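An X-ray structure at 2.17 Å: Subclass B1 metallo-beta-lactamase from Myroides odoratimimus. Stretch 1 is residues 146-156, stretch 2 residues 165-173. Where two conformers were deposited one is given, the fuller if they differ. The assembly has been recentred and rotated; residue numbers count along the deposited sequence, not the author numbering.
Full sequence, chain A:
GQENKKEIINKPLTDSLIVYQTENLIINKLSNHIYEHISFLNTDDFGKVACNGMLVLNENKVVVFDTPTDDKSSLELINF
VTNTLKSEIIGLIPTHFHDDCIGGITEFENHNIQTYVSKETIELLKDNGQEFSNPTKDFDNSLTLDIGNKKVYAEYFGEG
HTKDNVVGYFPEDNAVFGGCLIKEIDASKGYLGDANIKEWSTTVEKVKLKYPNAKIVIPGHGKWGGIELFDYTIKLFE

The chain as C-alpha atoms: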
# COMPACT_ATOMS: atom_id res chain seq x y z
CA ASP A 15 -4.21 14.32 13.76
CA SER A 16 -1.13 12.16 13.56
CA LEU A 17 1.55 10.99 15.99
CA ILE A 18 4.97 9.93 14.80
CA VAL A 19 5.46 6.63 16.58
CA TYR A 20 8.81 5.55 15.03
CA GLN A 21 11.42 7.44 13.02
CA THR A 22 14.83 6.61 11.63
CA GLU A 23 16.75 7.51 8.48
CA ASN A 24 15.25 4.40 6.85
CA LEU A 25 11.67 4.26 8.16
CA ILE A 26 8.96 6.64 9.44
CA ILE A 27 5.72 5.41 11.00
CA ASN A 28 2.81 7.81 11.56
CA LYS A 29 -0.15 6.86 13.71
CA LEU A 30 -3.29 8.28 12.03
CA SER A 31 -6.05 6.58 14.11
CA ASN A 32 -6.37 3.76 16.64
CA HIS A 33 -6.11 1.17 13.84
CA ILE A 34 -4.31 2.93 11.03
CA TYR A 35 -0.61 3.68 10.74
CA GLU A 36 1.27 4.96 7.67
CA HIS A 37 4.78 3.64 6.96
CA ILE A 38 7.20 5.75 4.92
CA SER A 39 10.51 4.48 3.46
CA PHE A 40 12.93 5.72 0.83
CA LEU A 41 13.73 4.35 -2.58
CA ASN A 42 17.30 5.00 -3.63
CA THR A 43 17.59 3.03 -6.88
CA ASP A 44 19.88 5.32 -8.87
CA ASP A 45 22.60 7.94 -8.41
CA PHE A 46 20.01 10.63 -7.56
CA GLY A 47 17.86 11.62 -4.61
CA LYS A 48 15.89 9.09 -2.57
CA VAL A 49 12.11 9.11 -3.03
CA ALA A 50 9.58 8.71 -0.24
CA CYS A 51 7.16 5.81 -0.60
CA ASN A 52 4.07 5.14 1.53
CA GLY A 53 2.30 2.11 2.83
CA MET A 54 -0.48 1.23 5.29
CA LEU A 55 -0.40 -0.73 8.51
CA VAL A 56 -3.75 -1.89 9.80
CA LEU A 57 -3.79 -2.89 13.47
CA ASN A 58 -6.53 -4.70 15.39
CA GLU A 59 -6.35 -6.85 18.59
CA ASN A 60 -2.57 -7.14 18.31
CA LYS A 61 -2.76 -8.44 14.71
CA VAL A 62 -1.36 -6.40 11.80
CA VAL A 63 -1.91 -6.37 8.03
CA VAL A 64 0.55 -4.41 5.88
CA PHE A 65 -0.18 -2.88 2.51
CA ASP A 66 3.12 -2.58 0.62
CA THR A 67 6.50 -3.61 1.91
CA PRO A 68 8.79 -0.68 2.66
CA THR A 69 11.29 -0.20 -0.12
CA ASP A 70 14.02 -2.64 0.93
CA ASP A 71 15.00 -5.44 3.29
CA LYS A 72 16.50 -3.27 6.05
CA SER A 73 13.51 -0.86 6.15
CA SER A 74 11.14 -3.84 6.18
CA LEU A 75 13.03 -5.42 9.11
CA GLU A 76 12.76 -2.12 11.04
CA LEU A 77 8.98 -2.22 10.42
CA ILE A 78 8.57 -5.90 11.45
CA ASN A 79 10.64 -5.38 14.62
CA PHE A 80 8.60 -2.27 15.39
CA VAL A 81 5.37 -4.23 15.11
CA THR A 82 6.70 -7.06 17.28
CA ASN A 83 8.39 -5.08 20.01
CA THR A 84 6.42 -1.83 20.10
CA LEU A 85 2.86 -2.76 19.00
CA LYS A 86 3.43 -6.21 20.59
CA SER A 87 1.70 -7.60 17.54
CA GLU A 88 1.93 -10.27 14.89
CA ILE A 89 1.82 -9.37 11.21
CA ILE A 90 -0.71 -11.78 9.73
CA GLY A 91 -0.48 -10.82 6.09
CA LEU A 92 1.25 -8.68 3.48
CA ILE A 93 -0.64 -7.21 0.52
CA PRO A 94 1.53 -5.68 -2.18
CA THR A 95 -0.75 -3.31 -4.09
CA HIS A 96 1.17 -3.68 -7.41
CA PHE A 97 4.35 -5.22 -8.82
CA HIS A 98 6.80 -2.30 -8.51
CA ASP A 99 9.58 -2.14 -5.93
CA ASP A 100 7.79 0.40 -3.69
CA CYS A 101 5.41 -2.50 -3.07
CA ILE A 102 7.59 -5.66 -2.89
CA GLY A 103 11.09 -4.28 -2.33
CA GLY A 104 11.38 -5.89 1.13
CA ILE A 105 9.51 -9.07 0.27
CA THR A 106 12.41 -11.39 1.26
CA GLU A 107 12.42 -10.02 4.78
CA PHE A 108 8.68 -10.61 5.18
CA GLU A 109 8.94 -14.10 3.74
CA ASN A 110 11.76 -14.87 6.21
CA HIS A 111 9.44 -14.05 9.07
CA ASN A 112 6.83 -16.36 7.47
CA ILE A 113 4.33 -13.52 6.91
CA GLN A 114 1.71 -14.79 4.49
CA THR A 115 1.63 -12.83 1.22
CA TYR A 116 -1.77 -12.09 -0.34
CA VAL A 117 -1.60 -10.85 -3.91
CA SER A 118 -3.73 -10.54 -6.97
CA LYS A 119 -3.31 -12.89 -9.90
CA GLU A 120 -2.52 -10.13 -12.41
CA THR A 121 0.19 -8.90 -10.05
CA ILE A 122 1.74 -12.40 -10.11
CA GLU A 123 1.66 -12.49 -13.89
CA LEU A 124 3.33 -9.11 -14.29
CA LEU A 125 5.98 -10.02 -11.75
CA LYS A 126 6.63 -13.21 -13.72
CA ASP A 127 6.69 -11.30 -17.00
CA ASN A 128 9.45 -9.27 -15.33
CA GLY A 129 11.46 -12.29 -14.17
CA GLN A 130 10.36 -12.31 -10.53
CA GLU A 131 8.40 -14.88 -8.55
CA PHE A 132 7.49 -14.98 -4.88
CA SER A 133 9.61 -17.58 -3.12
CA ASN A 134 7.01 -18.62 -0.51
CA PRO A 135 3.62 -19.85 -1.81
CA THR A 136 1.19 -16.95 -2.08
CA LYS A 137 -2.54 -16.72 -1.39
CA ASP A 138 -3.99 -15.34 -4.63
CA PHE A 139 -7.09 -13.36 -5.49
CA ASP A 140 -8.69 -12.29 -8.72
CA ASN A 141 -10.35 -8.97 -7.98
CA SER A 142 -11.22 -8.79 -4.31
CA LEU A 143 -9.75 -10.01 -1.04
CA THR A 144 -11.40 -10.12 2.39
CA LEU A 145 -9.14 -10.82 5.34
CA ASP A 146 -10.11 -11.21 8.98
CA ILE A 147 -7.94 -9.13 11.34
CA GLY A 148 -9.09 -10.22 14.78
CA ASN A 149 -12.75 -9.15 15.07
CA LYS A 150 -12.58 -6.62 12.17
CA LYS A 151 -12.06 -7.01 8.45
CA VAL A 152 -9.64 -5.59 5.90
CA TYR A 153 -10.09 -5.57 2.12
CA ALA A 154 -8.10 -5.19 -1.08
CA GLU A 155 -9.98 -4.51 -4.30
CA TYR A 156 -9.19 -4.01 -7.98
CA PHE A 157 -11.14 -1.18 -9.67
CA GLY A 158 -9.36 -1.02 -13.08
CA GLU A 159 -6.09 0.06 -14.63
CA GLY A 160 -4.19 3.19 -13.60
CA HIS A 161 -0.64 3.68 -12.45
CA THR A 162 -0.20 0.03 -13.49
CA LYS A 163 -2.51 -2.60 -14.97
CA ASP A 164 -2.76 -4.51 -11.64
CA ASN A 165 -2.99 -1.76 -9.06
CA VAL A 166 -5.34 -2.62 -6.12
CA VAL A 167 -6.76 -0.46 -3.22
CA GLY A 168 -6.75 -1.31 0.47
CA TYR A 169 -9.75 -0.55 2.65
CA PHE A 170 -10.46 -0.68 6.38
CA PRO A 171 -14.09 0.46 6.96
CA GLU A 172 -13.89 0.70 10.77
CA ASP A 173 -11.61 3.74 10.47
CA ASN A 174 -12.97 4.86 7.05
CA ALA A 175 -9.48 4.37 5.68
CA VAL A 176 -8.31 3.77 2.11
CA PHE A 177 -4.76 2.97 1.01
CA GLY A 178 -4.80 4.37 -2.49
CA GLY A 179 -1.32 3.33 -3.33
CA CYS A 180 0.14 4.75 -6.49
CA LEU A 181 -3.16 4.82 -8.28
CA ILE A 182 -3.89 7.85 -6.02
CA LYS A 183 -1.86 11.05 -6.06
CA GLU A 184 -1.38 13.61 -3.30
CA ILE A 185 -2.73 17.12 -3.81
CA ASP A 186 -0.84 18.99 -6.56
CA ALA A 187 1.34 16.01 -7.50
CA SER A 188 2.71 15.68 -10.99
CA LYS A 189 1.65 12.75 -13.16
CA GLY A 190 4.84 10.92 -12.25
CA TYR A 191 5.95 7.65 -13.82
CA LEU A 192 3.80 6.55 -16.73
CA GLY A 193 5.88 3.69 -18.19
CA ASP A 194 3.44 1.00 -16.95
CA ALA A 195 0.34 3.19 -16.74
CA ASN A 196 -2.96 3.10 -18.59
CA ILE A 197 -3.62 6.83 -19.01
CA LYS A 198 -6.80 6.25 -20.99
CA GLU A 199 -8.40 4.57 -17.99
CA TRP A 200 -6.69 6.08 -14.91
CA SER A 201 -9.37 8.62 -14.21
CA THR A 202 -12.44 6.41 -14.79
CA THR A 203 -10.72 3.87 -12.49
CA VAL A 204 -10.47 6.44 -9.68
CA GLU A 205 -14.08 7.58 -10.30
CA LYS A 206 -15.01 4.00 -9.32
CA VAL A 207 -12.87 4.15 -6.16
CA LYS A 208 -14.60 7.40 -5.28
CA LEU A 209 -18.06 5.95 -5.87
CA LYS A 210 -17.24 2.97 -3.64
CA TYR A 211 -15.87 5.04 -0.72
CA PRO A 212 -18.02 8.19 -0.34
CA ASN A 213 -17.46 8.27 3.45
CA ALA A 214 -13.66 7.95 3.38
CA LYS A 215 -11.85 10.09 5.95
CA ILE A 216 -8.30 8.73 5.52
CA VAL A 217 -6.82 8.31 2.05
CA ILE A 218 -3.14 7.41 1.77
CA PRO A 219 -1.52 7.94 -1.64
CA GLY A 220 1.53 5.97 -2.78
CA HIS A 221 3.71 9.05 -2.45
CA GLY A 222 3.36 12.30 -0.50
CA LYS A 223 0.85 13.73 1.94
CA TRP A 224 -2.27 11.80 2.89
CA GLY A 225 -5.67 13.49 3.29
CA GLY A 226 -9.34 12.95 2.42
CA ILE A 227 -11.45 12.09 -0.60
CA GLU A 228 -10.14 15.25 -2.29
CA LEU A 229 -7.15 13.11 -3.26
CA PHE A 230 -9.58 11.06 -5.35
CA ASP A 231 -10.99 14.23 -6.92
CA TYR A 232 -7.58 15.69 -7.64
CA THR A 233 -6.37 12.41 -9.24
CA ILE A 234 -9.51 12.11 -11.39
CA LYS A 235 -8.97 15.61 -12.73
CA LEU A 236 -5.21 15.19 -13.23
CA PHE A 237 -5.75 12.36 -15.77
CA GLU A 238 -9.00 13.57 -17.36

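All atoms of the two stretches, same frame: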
# COMPACT_ATOMS: atom_id res chain seq x y z
N ASP A 146 -9.83 -11.46 7.57
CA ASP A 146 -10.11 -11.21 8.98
C ASP A 146 -8.85 -10.70 9.71
O ASP A 146 -7.78 -11.30 9.61
CB ASP A 146 -10.63 -12.47 9.66
CG ASP A 146 -12.04 -12.84 9.20
OD1 ASP A 146 -12.94 -11.98 9.25
OD2 ASP A 146 -12.24 -13.99 8.79
N ILE A 147 -8.99 -9.61 10.45
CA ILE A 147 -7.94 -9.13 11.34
C ILE A 147 -8.54 -9.01 12.74
O ILE A 147 -9.16 -8.00 13.08
CB ILE A 147 -7.34 -7.81 10.86
CG1 ILE A 147 -6.25 -7.37 11.83
CG2 ILE A 147 -8.44 -6.77 10.68
CD1 ILE A 147 -5.44 -6.18 11.29
N GLY A 148 -8.29 -9.99 13.57
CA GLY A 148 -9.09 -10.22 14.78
C GLY A 148 -10.57 -10.06 14.47
O GLY A 148 -11.05 -10.62 13.49
N ASN A 149 -11.30 -9.22 15.23
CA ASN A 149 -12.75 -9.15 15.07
C ASN A 149 -13.21 -8.07 14.07
O ASN A 149 -14.39 -7.69 14.07
CB ASN A 149 -13.42 -8.96 16.44
CG ASN A 149 -13.06 -7.63 17.13
OD1 ASN A 149 -12.32 -6.78 16.60
ND2 ASN A 149 -13.71 -7.40 18.24
N LYS A 150 -12.30 -7.59 13.21
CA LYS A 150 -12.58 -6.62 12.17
C LYS A 150 -12.08 -7.18 10.84
O LYS A 150 -11.46 -8.26 10.77
CB LYS A 150 -11.94 -5.26 12.49
CG LYS A 150 -12.40 -4.60 13.84
CD LYS A 150 -13.82 -4.10 13.79
CE LYS A 150 -14.47 -3.96 15.21
NZ LYS A 150 -15.32 -5.14 15.55
N LYS A 151 -12.35 -6.48 9.76
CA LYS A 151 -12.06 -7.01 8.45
C LYS A 151 -11.32 -5.95 7.67
O LYS A 151 -11.46 -4.75 7.93
CB LYS A 151 -13.34 -7.42 7.75
CG LYS A 151 -13.74 -8.83 8.05
CD LYS A 151 -15.16 -9.09 7.54
CE LYS A 151 -15.63 -10.45 7.98
NZ LYS A 151 -16.95 -10.73 7.38
N VAL A 152 -10.45 -6.41 6.78
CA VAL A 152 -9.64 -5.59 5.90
C VAL A 152 -9.76 -6.17 4.49
O VAL A 152 -9.88 -7.39 4.29
CB VAL A 152 -8.17 -5.52 6.38
CG1 VAL A 152 -7.37 -6.77 6.05
CG2 VAL A 152 -7.51 -4.30 5.78
N TYR A 153 -9.72 -5.28 3.50
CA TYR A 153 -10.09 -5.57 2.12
C TYR A 153 -9.00 -5.05 1.18
O TYR A 153 -8.33 -4.04 1.44
CB TYR A 153 -11.45 -4.91 1.76
CG TYR A 153 -12.62 -5.30 2.66
CD1 TYR A 153 -12.84 -4.65 3.88
CD2 TYR A 153 -13.50 -6.29 2.28
CE1 TYR A 153 -13.87 -5.02 4.70
CE2 TYR A 153 -14.53 -6.67 3.08
CZ TYR A 153 -14.72 -6.03 4.30
OH TYR A 153 -15.76 -6.38 5.13
N ALA A 154 -8.85 -5.72 0.06
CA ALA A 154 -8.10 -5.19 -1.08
C ALA A 154 -9.04 -5.36 -2.24
O ALA A 154 -9.75 -6.36 -2.28
CB ALA A 154 -6.77 -5.94 -1.36
N GLU A 155 -9.05 -4.42 -3.18
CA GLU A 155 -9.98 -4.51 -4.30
C GLU A 155 -9.36 -3.90 -5.55
O GLU A 155 -8.73 -2.85 -5.50
CB GLU A 155 -11.33 -3.82 -4.00
CG GLU A 155 -12.34 -4.05 -5.14
CD GLU A 155 -13.81 -3.82 -4.73
OE1 GLU A 155 -14.66 -3.71 -5.61
OE2 GLU A 155 -14.12 -3.76 -3.50
N TYR A 156 -9.58 -4.54 -6.68
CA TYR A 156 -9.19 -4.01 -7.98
C TYR A 156 -10.37 -3.30 -8.66
O TYR A 156 -11.44 -3.91 -8.85
CB TYR A 156 -8.71 -5.14 -8.88
CG TYR A 156 -8.44 -4.75 -10.30
CD1 TYR A 156 -7.26 -4.09 -10.64
CD2 TYR A 156 -9.34 -5.07 -11.32
CE1 TYR A 156 -6.97 -3.75 -11.92
CE2 TYR A 156 -9.04 -4.77 -12.63
CZ TYR A 156 -7.84 -4.11 -12.92
OH TYR A 156 -7.51 -3.73 -14.19
N ASN A 165 -2.98 -2.46 -10.33
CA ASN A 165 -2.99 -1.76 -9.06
C ASN A 165 -4.31 -2.06 -8.32
O ASN A 165 -5.41 -2.01 -8.91
CB ASN A 165 -2.76 -0.25 -9.25
CG ASN A 165 -3.54 0.39 -10.39
OD1 ASN A 165 -3.08 1.44 -10.89
ND2 ASN A 165 -4.64 -0.17 -10.82
N VAL A 166 -4.20 -2.43 -7.01
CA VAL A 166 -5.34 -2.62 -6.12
C VAL A 166 -5.34 -1.56 -4.99
O VAL A 166 -4.30 -0.90 -4.75
CB VAL A 166 -5.38 -4.04 -5.50
CG1 VAL A 166 -5.54 -5.12 -6.55
CG2 VAL A 166 -4.14 -4.42 -4.63
N VAL A 167 -6.52 -1.46 -4.27
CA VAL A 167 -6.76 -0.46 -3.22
C VAL A 167 -7.08 -1.20 -1.91
O VAL A 167 -7.78 -2.21 -1.91
CB VAL A 167 -7.89 0.50 -3.67
CG1 VAL A 167 -8.13 1.65 -2.66
CG2 VAL A 167 -7.50 1.08 -5.00
N GLY A 168 -6.49 -0.73 -0.83
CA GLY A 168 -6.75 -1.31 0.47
C GLY A 168 -7.81 -0.47 1.16
O GLY A 168 -7.92 0.75 0.94
N TYR A 169 -8.63 -1.14 1.96
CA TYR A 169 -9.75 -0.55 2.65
C TYR A 169 -9.95 -1.17 4.03
O TYR A 169 -10.08 -2.40 4.15
CB TYR A 169 -11.02 -0.74 1.84
CG TYR A 169 -12.24 -0.06 2.39
CD1 TYR A 169 -12.19 1.25 2.79
CD2 TYR A 169 -13.43 -0.74 2.50
CE1 TYR A 169 -13.36 1.91 3.27
CE2 TYR A 169 -14.58 -0.11 2.96
CZ TYR A 169 -14.53 1.21 3.37
OH TYR A 169 -15.64 1.85 3.84
N PHE A 170 -10.03 -0.30 5.03
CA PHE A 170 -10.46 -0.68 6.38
C PHE A 170 -11.67 0.15 6.79
O PHE A 170 -11.49 1.31 7.24
CB PHE A 170 -9.28 -0.47 7.32
CG PHE A 170 -9.48 -1.04 8.72
CD1 PHE A 170 -9.63 -2.40 8.94
CD2 PHE A 170 -9.53 -0.17 9.82
CE1 PHE A 170 -9.81 -2.89 10.24
CE2 PHE A 170 -9.69 -0.66 11.14
CZ PHE A 170 -9.83 -2.01 11.35
N PRO A 171 -12.91 -0.38 6.70
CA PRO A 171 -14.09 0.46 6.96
C PRO A 171 -14.23 0.96 8.38
O PRO A 171 -14.87 2.01 8.56
CB PRO A 171 -15.29 -0.45 6.58
CG PRO A 171 -14.73 -1.89 6.54
CD PRO A 171 -13.29 -1.70 6.15
N GLU A 172 -13.72 0.27 9.39
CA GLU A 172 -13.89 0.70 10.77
C GLU A 172 -13.30 2.09 11.00
O GLU A 172 -13.86 2.91 11.73
CB GLU A 172 -13.27 -0.33 11.72
CG GLU A 172 -13.55 -0.08 13.19
CD GLU A 172 -15.02 -0.12 13.49
OE1 GLU A 172 -15.68 -1.13 13.16
OE2 GLU A 172 -15.50 0.89 14.02
N ASP A 173 -12.18 2.41 10.35
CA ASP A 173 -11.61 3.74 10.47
C ASP A 173 -11.78 4.54 9.19
O ASP A 173 -10.99 5.44 8.93
CB ASP A 173 -10.12 3.67 10.83
CG ASP A 173 -9.86 3.42 12.30
OD1 ASP A 173 -10.85 3.28 13.04
OD2 ASP A 173 -8.67 3.43 12.71
O HOH W 1 -13.08 -2.86 9.23

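Two neighbouring antiparallel strands are held together by their backbones, while their side chains decide what each face of the sheet is like; residues 146-156 and 165-173 of this metallo-beta-lactamase illustrate the principle well. One apolar cluster gathers around Phe 170, the residue of the second stretch with the most area covered (65 Å²). Its CA-to-CB bond points sideways, but with chi1 in the t well the ring comes nearer the other stretch: Phe 170 CE1 lies 4.1 Å from Ile 147 CG2 and Phe 170 CD1 lies 4.3 Å from Val 152 CG2. The aliphatic part of Lys 150 joins them, its CB 3.9 Å from Phe 170 CE1. Beyond Gly 168, which has no side chain to add, Val 166 makes a second, separate patch, with CG1 3.9 Å from Tyr 156 CB and CG2 4.5 Å from Ala 154 CB.

Tyr 153 and Tyr 169 share the other face with Glu 155 and Val 167. The two tyrosines meet at CD1 of Tyr 153 and CD2 of Tyr 169, 4.2 Å apart, and the edge of the Tyr 153 ring also receives Pro 171, whose CD is 3.7 Å from Tyr 153 CE1.

Beneath these side chains runs the backbone ladder. Tyr 153 and Tyr 169 form a hydrogen-bonded pair, N to O 3.0 Å in both directions. Glu 155 and Val 167 repeat the pattern: Glu 155 N to Val 167 O is 2.8 Å, and Val 167 N to Glu 155 O is 2.9 Å. Between them, Ala 154 and Gly 168 make a non-hydrogen-bonded pair, which brings their CA atoms to 4.4 Å and allows CA-H...O contacts, the shorter from Ala 154 CA to Val 167 O at 3.1 Å.

At the polar edge, direct pairing gives way to solvent: one water donates to Lys 151 O at 2.8 Å and accepts from Glu 172 N at 3.2 Å, bridging the two stretches beyond the last paired residues, Tyr 153 and Tyr 169.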